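Local coordinates for protein iron transport multicopper oxidase FET3 (Saccharomyces cerevisiae, PDB 1ZPU) that oxidises ferrous to ferric iron with molecular oxygen using four bound copper ions, supplying the iron permease FTR1 in high-affinity iron uptake, and also oxidises cuprous copper, at residues G110-G115 / H462-W467; K152-V157 / L469-G474; E133-S138 / L178-Q183. One frame throughout, in Å; residues are numbered along the deposited sequence.

Interaction 1: residues G110-G115 / H462-W467; sequences GQYEDG and HCHIEW. With CU1 (copper (I) ion), chain B; CU1 (copper (I) ion), chain C; CU1 (copper (I) ion), chain D.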
loop_
_atom_site.group_PDB
_atom_site.type_symbol
_atom_site.label_atom_id
_atom_site.label_comp_id
_atom_site.label_asym_id
_atom_site.label_seq_id
_atom_site.Cartn_x
_atom_site.Cartn_y
_atom_site.Cartn_z
ATOM N N GLY A 110 10.875 0.105 -7.611
ATOM C CA GLY A 110 10.203 -1.154 -7.319
ATOM C C GLY A 110 10.853 -1.764 -6.107
ATOM O O GLY A 110 10.490 -2.866 -5.663
ATOM N N GLN A 111 11.832 -1.031 -5.592
ATOM C CA GLN A 111 12.596 -1.387 -4.415
ATOM C C GLN A 111 11.906 -2.382 -3.446
ATOM O O GLN A 111 12.463 -3.435 -3.173
ATOM C CB GLN A 111 12.994 -0.089 -3.719
ATOM C CG GLN A 111 14.248 -0.137 -2.921
ATOM C CD GLN A 111 15.102 1.098 -3.152
ATOM O OE1 GLN A 111 15.223 1.964 -2.284
ATOM N NE2 GLN A 111 15.687 1.189 -4.340
ATOM N N TYR A 112 10.710 -2.107 -2.935
ATOM C CA TYR A 112 10.183 -3.048 -1.921
ATOM C C TYR A 112 9.927 -4.491 -2.391
ATOM O O TYR A 112 10.077 -5.422 -1.602
ATOM C CB TYR A 112 9.041 -2.500 -1.052
ATOM C CG TYR A 112 7.616 -2.679 -1.534
ATOM C CD1 TYR A 112 6.920 -3.884 -1.356
ATOM C CD2 TYR A 112 6.933 -1.609 -2.101
ATOM C CE1 TYR A 112 5.590 -4.014 -1.773
ATOM C CE2 TYR A 112 5.629 -1.721 -2.515
ATOM C CZ TYR A 112 4.956 -2.911 -2.352
ATOM O OH TYR A 112 3.652 -2.952 -2.799
ATOM N N GLU A 113 9.557 -4.688 -3.656
ATOM C CA GLU A 113 9.519 -6.047 -4.213
ATOM C C GLU A 113 10.844 -6.764 -4.077
ATOM O O GLU A 113 10.870 -7.967 -3.946
ATOM C CB GLU A 113 9.092 -6.082 -5.684
ATOM C CG GLU A 113 7.582 -6.269 -5.875
ATOM C CD GLU A 113 7.101 -7.718 -5.800
ATOM O OE1 GLU A 113 7.476 -8.506 -4.896
ATOM O OE2 GLU A 113 6.298 -8.073 -6.671
ATOM N N ASP A 114 11.944 -6.030 -4.106
ATOM C CA ASP A 114 13.248 -6.647 -3.996
ATOM C C ASP A 114 13.675 -6.854 -2.544
ATOM O O ASP A 114 14.859 -7.077 -2.266
ATOM C CB ASP A 114 14.286 -5.858 -4.808
ATOM C CG ASP A 114 14.099 -6.022 -6.333
ATOM O OD1 ASP A 114 13.416 -6.984 -6.774
ATOM O OD2 ASP A 114 14.643 -5.191 -7.099
ATOM N N GLY A 115 12.715 -6.773 -1.619
ATOM C CA GLY A 115 12.927 -7.250 -0.248
ATOM C C GLY A 115 12.825 -6.235 0.878
ATOM O O GLY A 115 12.745 -6.629 2.053
ATOM N N HIS A 462 -2.887 6.622 -4.631
ATOM C CA HIS A 462 -2.406 5.856 -5.773
ATOM C C HIS A 462 -2.765 4.393 -5.709
ATOM O O HIS A 462 -3.153 3.878 -4.658
ATOM C CB HIS A 462 -0.888 5.951 -5.862
ATOM C CG HIS A 462 -0.183 5.306 -4.714
ATOM N ND1 HIS A 462 0.218 3.988 -4.732
ATOM C CD2 HIS A 462 0.184 5.796 -3.507
ATOM C CE1 HIS A 462 0.795 3.690 -3.581
ATOM N NE2 HIS A 462 0.783 4.768 -2.818
ATOM N N CYS A 463 -2.584 3.724 -6.840
ATOM C CA CYS A 463 -2.637 2.280 -6.900
ATOM C C CYS A 463 -1.372 1.690 -6.279
ATOM O O CYS A 463 -0.251 2.135 -6.545
ATOM C CB CYS A 463 -2.779 1.830 -8.342
ATOM S SG CYS A 463 -2.957 0.064 -8.504
ATOM N N HIS A 464 -1.554 0.685 -5.441
ATOM C CA HIS A 464 -0.443 0.076 -4.736
ATOM C C HIS A 464 0.233 -1.055 -5.520
ATOM O O HIS A 464 1.136 -1.710 -5.009
ATOM C CB HIS A 464 -0.884 -0.401 -3.365
ATOM C CG HIS A 464 0.180 -0.268 -2.330
ATOM N ND1 HIS A 464 1.295 -1.081 -2.301
ATOM C CD2 HIS A 464 0.320 0.602 -1.300
ATOM C CE1 HIS A 464 2.070 -0.720 -1.290
ATOM N NE2 HIS A 464 1.497 0.295 -0.663
ATOM N N ILE A 465 -0.195 -1.283 -6.756
ATOM C CA ILE A 465 0.498 -2.213 -7.615
ATOM C C ILE A 465 1.697 -1.476 -8.148
ATOM O O ILE A 465 1.561 -0.510 -8.895
ATOM C CB ILE A 465 -0.367 -2.688 -8.789
ATOM C CG1 ILE A 465 -1.439 -3.681 -8.308
ATOM C CG2 ILE A 465 0.526 -3.314 -9.892
ATOM C CD1 ILE A 465 -2.521 -3.974 -9.338
ATOM N N GLU A 466 2.876 -1.937 -7.763
ATOM C CA GLU A 466 4.109 -1.231 -8.037
ATOM C C GLU A 466 4.296 -0.853 -9.502
ATOM O O GLU A 466 4.776 0.245 -9.817
ATOM C CB GLU A 466 5.269 -2.063 -7.517
ATOM C CG GLU A 466 5.518 -1.821 -6.028
ATOM C CD GLU A 466 6.204 -0.468 -5.769
ATOM O OE1 GLU A 466 7.408 -0.338 -6.137
ATOM O OE2 GLU A 466 5.537 0.452 -5.209
ATOM N N TRP A 467 3.900 -1.760 -10.392
ATOM C CA TRP A 467 3.982 -1.513 -11.823
ATOM C C TRP A 467 3.106 -0.336 -12.240
ATOM O O TRP A 467 3.511 0.477 -13.064
ATOM C CB TRP A 467 3.604 -2.773 -12.594
ATOM C CG TRP A 467 4.316 -4.006 -12.087
ATOM C CD1 TRP A 467 3.740 -5.108 -11.517
ATOM C CD2 TRP A 467 5.737 -4.254 -12.105
ATOM N NE1 TRP A 467 4.717 -6.030 -11.191
ATOM C CE2 TRP A 467 5.946 -5.527 -11.534
ATOM C CE3 TRP A 467 6.844 -3.522 -12.554
ATOM C CZ2 TRP A 467 7.213 -6.088 -11.394
ATOM C CZ3 TRP A 467 8.107 -4.071 -12.414
ATOM C CH2 TRP A 467 8.283 -5.348 -11.835
HETATM CU CU CU1 B . 2.198 5.320 -1.213
HETATM CU CU CU1 C . -3.437 -0.635 -10.525
HETATM CU CU CU1 D . 2.096 0.923 1.390
#
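The His-Cys-His motif that links the type 1 copper to the trinuclear copper cluster, and the start of the helix after it, touch the 110-115 loop where H464 and E466 meet Y112. CG of Y112 lies between its backbone N and carbonyl carbon (chi1 89°), which carries the ring toward the motif. Its OH comes to the edge of the H464 imidazole, near the ring plane and 3.1 Å from ND1, while the same hydroxyl is hydrogen-bonded to the carbonyl O of G196. The bent E466 side chain brings OE2 to 3.5 Å from CE2 of Y112, its carboxylate turned 52° from the ring. With a leucine in place of Y112, the carbonyl of G196 would probably lose its hydroxyl partner and the ND1 edge of H464 its neighbour. The other nitrogen of H464, NE2, binds, at 2.2 Å, a type 3 copper whose other protein ligands are H62 and H105. H462 NE2 binds the second type 3 copper with H107 and H397, and C463 SG binds the type 1 copper with H392 and H468. The covalent path from C463 to H462 and H464 is the electron route to the trinuclear cluster characteristic of multicopper oxidases.

Interaction 2: residues K152-V157 / L469-G474; sequences KSFMSV and LLQGLG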
loop_
_atom_site.group_PDB
_atom_site.type_symbol
_atom_site.label_atom_id
_atom_site.label_comp_id
_atom_site.label_asym_id
_atom_site.label_seq_id
_atom_site.Cartn_x
_atom_site.Cartn_y
_atom_site.Cartn_z
ATOM N N LYS A 152 12.976 -2.262 -17.498
ATOM C CA LYS A 152 13.538 -1.954 -18.807
ATOM C C LYS A 152 12.643 -2.448 -19.922
ATOM O O LYS A 152 12.480 -1.771 -20.943
ATOM C CB LYS A 152 14.922 -2.580 -18.964
ATOM C CG LYS A 152 15.997 -1.932 -18.144
ATOM C CD LYS A 152 17.195 -2.844 -18.077
ATOM C CE LYS A 152 18.179 -2.389 -17.015
ATOM N NZ LYS A 152 19.514 -3.005 -17.300
ATOM N N SER A 153 12.075 -3.633 -19.730
ATOM C CA SER A 153 11.157 -4.189 -20.719
ATOM C C SER A 153 9.685 -3.962 -20.359
ATOM O O SER A 153 8.818 -4.188 -21.195
ATOM C CB SER A 153 11.441 -5.667 -21.002
ATOM O OG SER A 153 11.511 -6.405 -19.798
ATOM N N PHE A 154 9.399 -3.504 -19.142
ATOM C CA PHE A 154 8.022 -3.158 -18.780
ATOM C C PHE A 154 7.594 -1.815 -19.357
ATOM O O PHE A 154 6.533 -1.700 -19.963
ATOM C CB PHE A 154 7.821 -3.123 -17.270
ATOM C CG PHE A 154 6.470 -2.632 -16.860
ATOM C CD1 PHE A 154 5.311 -3.232 -17.368
ATOM C CD2 PHE A 154 6.348 -1.583 -15.952
ATOM C CE1 PHE A 154 4.044 -2.785 -16.989
ATOM C CE2 PHE A 154 5.091 -1.126 -15.550
ATOM C CZ PHE A 154 3.932 -1.724 -16.070
ATOM N N MET A 155 8.408 -0.796 -19.120
ATOM C CA MET A 155 8.160 0.530 -19.639
ATOM C C MET A 155 8.940 0.651 -20.944
ATOM O O MET A 155 10.022 1.241 -20.986
ATOM C CB MET A 155 8.627 1.572 -18.626
ATOM C CG MET A 155 7.618 2.677 -18.386
ATOM S SD MET A 155 6.384 2.205 -17.156
ATOM C CE MET A 155 7.416 2.334 -15.710
ATOM N N SER A 156 8.385 0.076 -22.004
ATOM C CA SER A 156 9.127 -0.163 -23.230
ATOM C C SER A 156 8.196 -0.081 -24.425
ATOM O O SER A 156 7.005 -0.372 -24.293
ATOM C CB SER A 156 9.760 -1.561 -23.168
ATOM O OG SER A 156 10.403 -1.892 -24.388
ATOM N N VAL A 157 8.742 0.291 -25.585
ATOM C CA VAL A 157 7.990 0.271 -26.834
ATOM C C VAL A 157 7.649 -1.149 -27.277
ATOM O O VAL A 157 6.749 -1.343 -28.083
ATOM C CB VAL A 157 8.738 0.969 -27.987
ATOM C CG1 VAL A 157 8.569 2.461 -27.904
ATOM C CG2 VAL A 157 10.206 0.583 -27.991
ATOM N N LEU A 469 2.034 2.153 -10.273
ATOM C CA LEU A 469 2.610 3.354 -9.695
ATOM C C LEU A 469 3.777 3.845 -10.558
ATOM O O LEU A 469 3.947 5.047 -10.751
ATOM C CB LEU A 469 3.058 3.084 -8.273
ATOM C CG LEU A 469 3.609 4.252 -7.456
ATOM C CD1 LEU A 469 2.581 5.393 -7.269
ATOM C CD2 LEU A 469 4.122 3.706 -6.118
ATOM N N LEU A 470 4.561 2.910 -11.094
ATOM C CA LEU A 470 5.616 3.235 -12.061
ATOM C C LEU A 470 5.053 3.837 -13.329
ATOM O O LEU A 470 5.692 4.707 -13.937
ATOM C CB LEU A 470 6.455 2.007 -12.411
ATOM C CG LEU A 470 7.614 1.769 -11.450
ATOM C CD1 LEU A 470 8.040 0.307 -11.468
ATOM C CD2 LEU A 470 8.789 2.698 -11.774
ATOM N N GLN A 471 3.862 3.376 -13.717
ATOM C CA GLN A 471 3.139 3.925 -14.858
ATOM C C GLN A 471 2.499 5.280 -14.547
ATOM O O GLN A 471 1.891 5.897 -15.418
ATOM C CB GLN A 471 2.084 2.934 -15.311
ATOM C CG GLN A 471 2.614 1.746 -16.072
ATOM C CD GLN A 471 1.490 0.844 -16.529
ATOM O OE1 GLN A 471 1.061 -0.056 -15.794
ATOM N NE2 GLN A 471 0.984 1.087 -17.740
ATOM N N GLY A 472 2.628 5.728 -13.298
ATOM C CA GLY A 472 2.113 7.028 -12.848
ATOM C C GLY A 472 0.667 7.128 -12.358
ATOM O O GLY A 472 0.071 8.199 -12.452
ATOM N N LEU A 473 0.107 6.039 -11.813
ATOM C CA LEU A 473 -1.278 6.032 -11.340
ATOM C C LEU A 473 -1.340 6.607 -9.943
ATOM O O LEU A 473 -1.541 5.869 -8.977
ATOM C CB LEU A 473 -1.842 4.613 -11.297
ATOM C CG LEU A 473 -3.230 4.363 -11.907
ATOM C CD1 LEU A 473 -3.842 3.060 -11.412
ATOM C CD2 LEU A 473 -4.212 5.523 -11.739
ATOM N N GLY A 474 -1.172 7.920 -9.828
ATOM C CA GLY A 474 -1.206 8.579 -8.529
ATOM C C GLY A 474 -1.540 10.050 -8.596
ATOM O O GLY A 474 -1.343 10.695 -9.626
#
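L470, in the last turn of helix 466-470 of the third plastocyanin-like domain, meets the methyl end of M155 just beyond helix 147-154 of the second. CE of M155 lies 3.5 Å from CB of L470 and 3.4 Å from the L470 carbonyl O. The methionine chain is bent at chi2 (84°) and again at chi3 (74°), curling the methyl round onto the leucine, a fit that its flexible thioether allows. Q471, beside the type 1 copper ligand H468, takes two neighbours at once: its CG packs 3.9 Å from SD of M155, and its OE1 approaches CZ of F154 at 3.3 Å, near the plane of the ring and at its edge. Amide and ring planes stand 83° apart. The amide nitrogen NE2 is hydrogen-bonded to the carbonyl O of N332, which holds the group's rotation, while F154 also packs edge-to-face with W467. G472 then ends the helix in a Schellman motif; its positive phi would press a CB against the preceding carbonyl O, so glycine suits it. The chemistry is thus mainly dispersion, with the oxygen of Q471 facing the weakly positive hydrogen rim of F154, which probably adds a small attraction.

Interaction 3: residues E133-S138 / L178-Q183; sequences EELSLS and LTWEVQ. With NAG (2-acetamido-2-deoxy-beta-D-glucopyranose), chain G; NAG (2-acetamido-2-deoxy-beta-D-glucopyranose), chain E.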
loop_
_atom_site.group_PDB
_atom_site.type_symbol
_atom_site.label_atom_id
_atom_site.label_comp_id
_atom_site.label_asym_id
_atom_site.label_seq_id
_atom_site.Cartn_x
_atom_site.Cartn_y
_atom_site.Cartn_z
ATOM N N GLU A 133 -2.356 -16.823 21.860
ATOM C CA GLU A 133 -1.082 -16.611 21.175
ATOM C C GLU A 133 -1.320 -15.726 19.984
ATOM O O GLU A 133 -2.455 -15.560 19.533
ATOM C CB GLU A 133 -0.500 -17.923 20.644
ATOM C CG GLU A 133 -0.377 -19.072 21.657
ATOM C CD GLU A 133 0.845 -18.945 22.530
ATOM O OE1 GLU A 133 1.776 -18.208 22.116
ATOM O OE2 GLU A 133 0.871 -19.585 23.609
ATOM N N GLU A 134 -0.234 -15.187 19.443
ATOM C CA GLU A 134 -0.318 -14.321 18.279
ATOM C C GLU A 134 0.905 -14.435 17.348
ATOM O O GLU A 134 2.029 -14.689 17.794
ATOM C CB GLU A 134 -0.529 -12.888 18.738
ATOM C CG GLU A 134 0.499 -12.409 19.740
ATOM C CD GLU A 134 0.774 -10.920 19.597
ATOM O OE1 GLU A 134 1.143 -10.492 18.463
ATOM O OE2 GLU A 134 0.614 -10.186 20.610
ATOM N N LEU A 135 0.663 -14.261 16.049
ATOM C CA LEU A 135 1.712 -14.270 15.018
ATOM C C LEU A 135 1.229 -13.539 13.772
ATOM O O LEU A 135 0.075 -13.114 13.691
ATOM C CB LEU A 135 2.091 -15.700 14.625
ATOM C CG LEU A 135 1.101 -16.500 13.773
ATOM C CD1 LEU A 135 1.826 -17.573 12.997
ATOM C CD2 LEU A 135 0.022 -17.082 14.637
ATOM N N SER A 136 2.105 -13.415 12.783
ATOM C CA SER A 136 1.708 -12.863 11.498
ATOM C C SER A 136 2.153 -13.768 10.368
ATOM O O SER A 136 3.023 -14.616 10.550
ATOM C CB SER A 136 2.291 -11.466 11.289
ATOM O OG SER A 136 2.161 -10.656 12.446
ATOM N N LEU A 137 1.535 -13.593 9.207
ATOM C CA LEU A 137 2.015 -14.204 7.997
ATOM C C LEU A 137 2.105 -13.102 6.964
ATOM O O LEU A 137 1.129 -12.369 6.757
ATOM C CB LEU A 137 1.059 -15.274 7.512
ATOM C CG LEU A 137 0.711 -16.453 8.407
ATOM C CD1 LEU A 137 -0.268 -17.311 7.655
ATOM C CD2 LEU A 137 1.933 -17.262 8.775
ATOM N N SER A 138 3.271 -12.968 6.331
ATOM C CA SER A 138 3.463 -11.999 5.269
ATOM C C SER A 138 3.366 -12.695 3.927
ATOM O O SER A 138 4.335 -13.319 3.481
ATOM C CB SER A 138 4.845 -11.355 5.384
ATOM O OG SER A 138 5.013 -10.658 6.608
ATOM N N LEU A 178 5.953 -23.340 4.187
ATOM C CA LEU A 178 6.236 -22.952 5.555
ATOM C C LEU A 178 5.498 -23.811 6.556
ATOM O O LEU A 178 4.364 -24.239 6.321
ATOM C CB LEU A 178 5.754 -21.519 5.751
ATOM C CG LEU A 178 5.949 -20.801 7.083
ATOM C CD1 LEU A 178 7.436 -20.556 7.348
ATOM C CD2 LEU A 178 5.206 -19.492 7.042
ATOM N N THR A 179 6.140 -23.994 7.700
ATOM C CA THR A 179 5.598 -24.730 8.817
ATOM C C THR A 179 5.089 -23.796 9.929
ATOM O O THR A 179 5.805 -22.879 10.366
ATOM C CB THR A 179 6.685 -25.633 9.349
ATOM O OG1 THR A 179 6.835 -26.719 8.440
ATOM C CG2 THR A 179 6.346 -26.153 10.709
ATOM N N TRP A 180 3.852 -24.028 10.370
ATOM C CA TRP A 180 3.303 -23.350 11.530
ATOM C C TRP A 180 2.893 -24.405 12.550
ATOM O O TRP A 180 1.905 -25.133 12.369
ATOM C CB TRP A 180 2.134 -22.453 11.122
ATOM C CG TRP A 180 1.434 -21.763 12.252
ATOM C CD1 TRP A 180 1.989 -21.321 13.413
ATOM C CD2 TRP A 180 0.057 -21.409 12.310
ATOM N NE1 TRP A 180 1.042 -20.722 14.200
ATOM C CE2 TRP A 180 -0.155 -20.753 13.544
ATOM C CE3 TRP A 180 -1.028 -21.590 11.443
ATOM C CZ2 TRP A 180 -1.412 -20.283 13.946
ATOM C CZ3 TRP A 180 -2.294 -21.118 11.840
ATOM C CH2 TRP A 180 -2.467 -20.471 13.085
ATOM N N GLU A 181 3.683 -24.503 13.612
ATOM C CA GLU A 181 3.448 -25.481 14.680
ATOM C C GLU A 181 2.422 -24.958 15.678
ATOM O O GLU A 181 2.643 -23.927 16.311
ATOM C CB GLU A 181 4.747 -25.747 15.434
ATOM C CG GLU A 181 5.957 -25.937 14.551
ATOM C CD GLU A 181 6.921 -26.941 15.145
ATOM O OE1 GLU A 181 7.245 -27.926 14.439
ATOM O OE2 GLU A 181 7.335 -26.764 16.324
ATOM N N VAL A 182 1.308 -25.663 15.836
ATOM C CA VAL A 182 0.252 -25.163 16.712
ATOM C C VAL A 182 0.048 -26.038 17.927
ATOM O O VAL A 182 0.539 -27.155 17.969
ATOM C CB VAL A 182 -1.103 -24.949 15.976
ATOM C CG1 VAL A 182 -1.001 -23.782 14.993
ATOM C CG2 VAL A 182 -1.578 -26.228 15.296
ATOM N N GLN A 183 -0.662 -25.509 18.920
ATOM C CA GLN A 183 -1.102 -26.279 20.090
ATOM C C GLN A 183 -2.603 -26.521 20.000
ATOM O O GLN A 183 -3.337 -25.666 19.510
ATOM C CB GLN A 183 -0.802 -25.516 21.382
ATOM C CG GLN A 183 0.665 -25.247 21.627
ATOM C CD GLN A 183 1.412 -26.487 22.053
ATOM O OE1 GLN A 183 0.910 -27.306 22.839
ATOM N NE2 GLN A 183 2.624 -26.639 21.542
HETATM C C1 NAG G . 6.084 -15.212 10.121
HETATM C C2 NAG G . 6.055 -16.217 11.277
HETATM C C3 NAG G . 5.534 -15.560 12.550
HETATM C C4 NAG G . 6.231 -14.232 12.869
HETATM C C5 NAG G . 6.254 -13.367 11.627
HETATM C C6 NAG G . 7.170 -12.196 11.911
HETATM C C7 NAG G . 5.660 -18.624 11.065
HETATM C C8 NAG G . 4.649 -19.745 10.960
HETATM N N2 NAG G . 5.240 -17.365 10.933
HETATM O O3 NAG G . 5.748 -16.443 13.616
HETATM O O4 NAG G . 5.508 -13.467 13.819
HETATM O O5 NAG G . 6.802 -14.075 10.547
HETATM O O6 NAG G . 7.166 -11.282 10.844
HETATM O O7 NAG G . 6.839 -18.898 11.269
HETATM C C1 NAG E . 5.949 -13.558 15.181
HETATM C C2 NAG E . 5.313 -12.394 15.927
HETATM C C3 NAG E . 5.674 -12.458 17.407
HETATM C C4 NAG E . 5.415 -13.822 18.039
HETATM C C5 NAG E . 5.928 -14.936 17.132
HETATM C C6 NAG E . 5.416 -16.295 17.588
HETATM C C7 NAG E . 4.996 -10.318 14.684
HETATM C C8 NAG E . 5.675 -9.126 14.072
HETATM N N2 NAG E . 5.773 -11.120 15.407
HETATM O O3 NAG E . 4.971 -11.453 18.097
HETATM O O4 NAG E . 6.159 -13.883 19.232
HETATM O O5 NAG E . 5.515 -14.753 15.797
HETATM O O6 NAG E . 5.871 -17.275 16.686
HETATM O O7 NAG E . 3.791 -10.524 14.515
#
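L135 and W180 form the tight half of this contact, between facing sheets of a cupredoxin-type sandwich. CD1 of L135 sits over one face of the W180 indole in a CH-pi contact, 3.8 Å from the centroid of the five-membered ring and 23° off its normal. CD2 of L135 rests 3.6 Å from CZ2 of W180. A chi1 of 73° places CG of L135 between its backbone N and carbonyl carbon and lays both methyls along the indole, whose opposite face is covered by CG1 of V182. A branched leucine suits a broad ring that is enclosed on both faces.

Toward the other end the packing loosens: CD2 of L137 and CD2 of L178 are 4.3 Å apart, and L178 is partly exposed. At this margin a glycan covers the side chains. The acetamido methyl C8 of NAG (chain G), the first residue of a protein-linked glycan, lies 4.0 Å from CD2 of L178 and 3.7 Å from CB of W180. Its successor, NAG (chain E), accepts a hydrogen bond at O7 from OG of S136 (2.6 Å). Protein meets protein mainly by dispersion and CH-pi packing, while the S136 bond probably steadies the covalently attached glycan.

Overall arrangement
Interactions 1 and 2 share helix 466-470 and lie with centres 12 Å apart. They touch directly: C463 N and L473 O, 3.2 Å apart, probably form a hydrogen bond, and O of W467 packs 3.4 Å from CE2 of F154. Together they seat the copper-binding segment of the third plastocyanin-like domain against the first domain, through 110-115, and the second, through 152-157. Interaction 2 stays close to the metals, for the nearest side-chain atom of Q471 is about 7 Å from the type 1 copper. Interaction 3 belongs wholly to the second domain; its centre is about 26 Å from that of interaction 1 and 37 Å from that of interaction 2, away from the copper sites and beside a glycan.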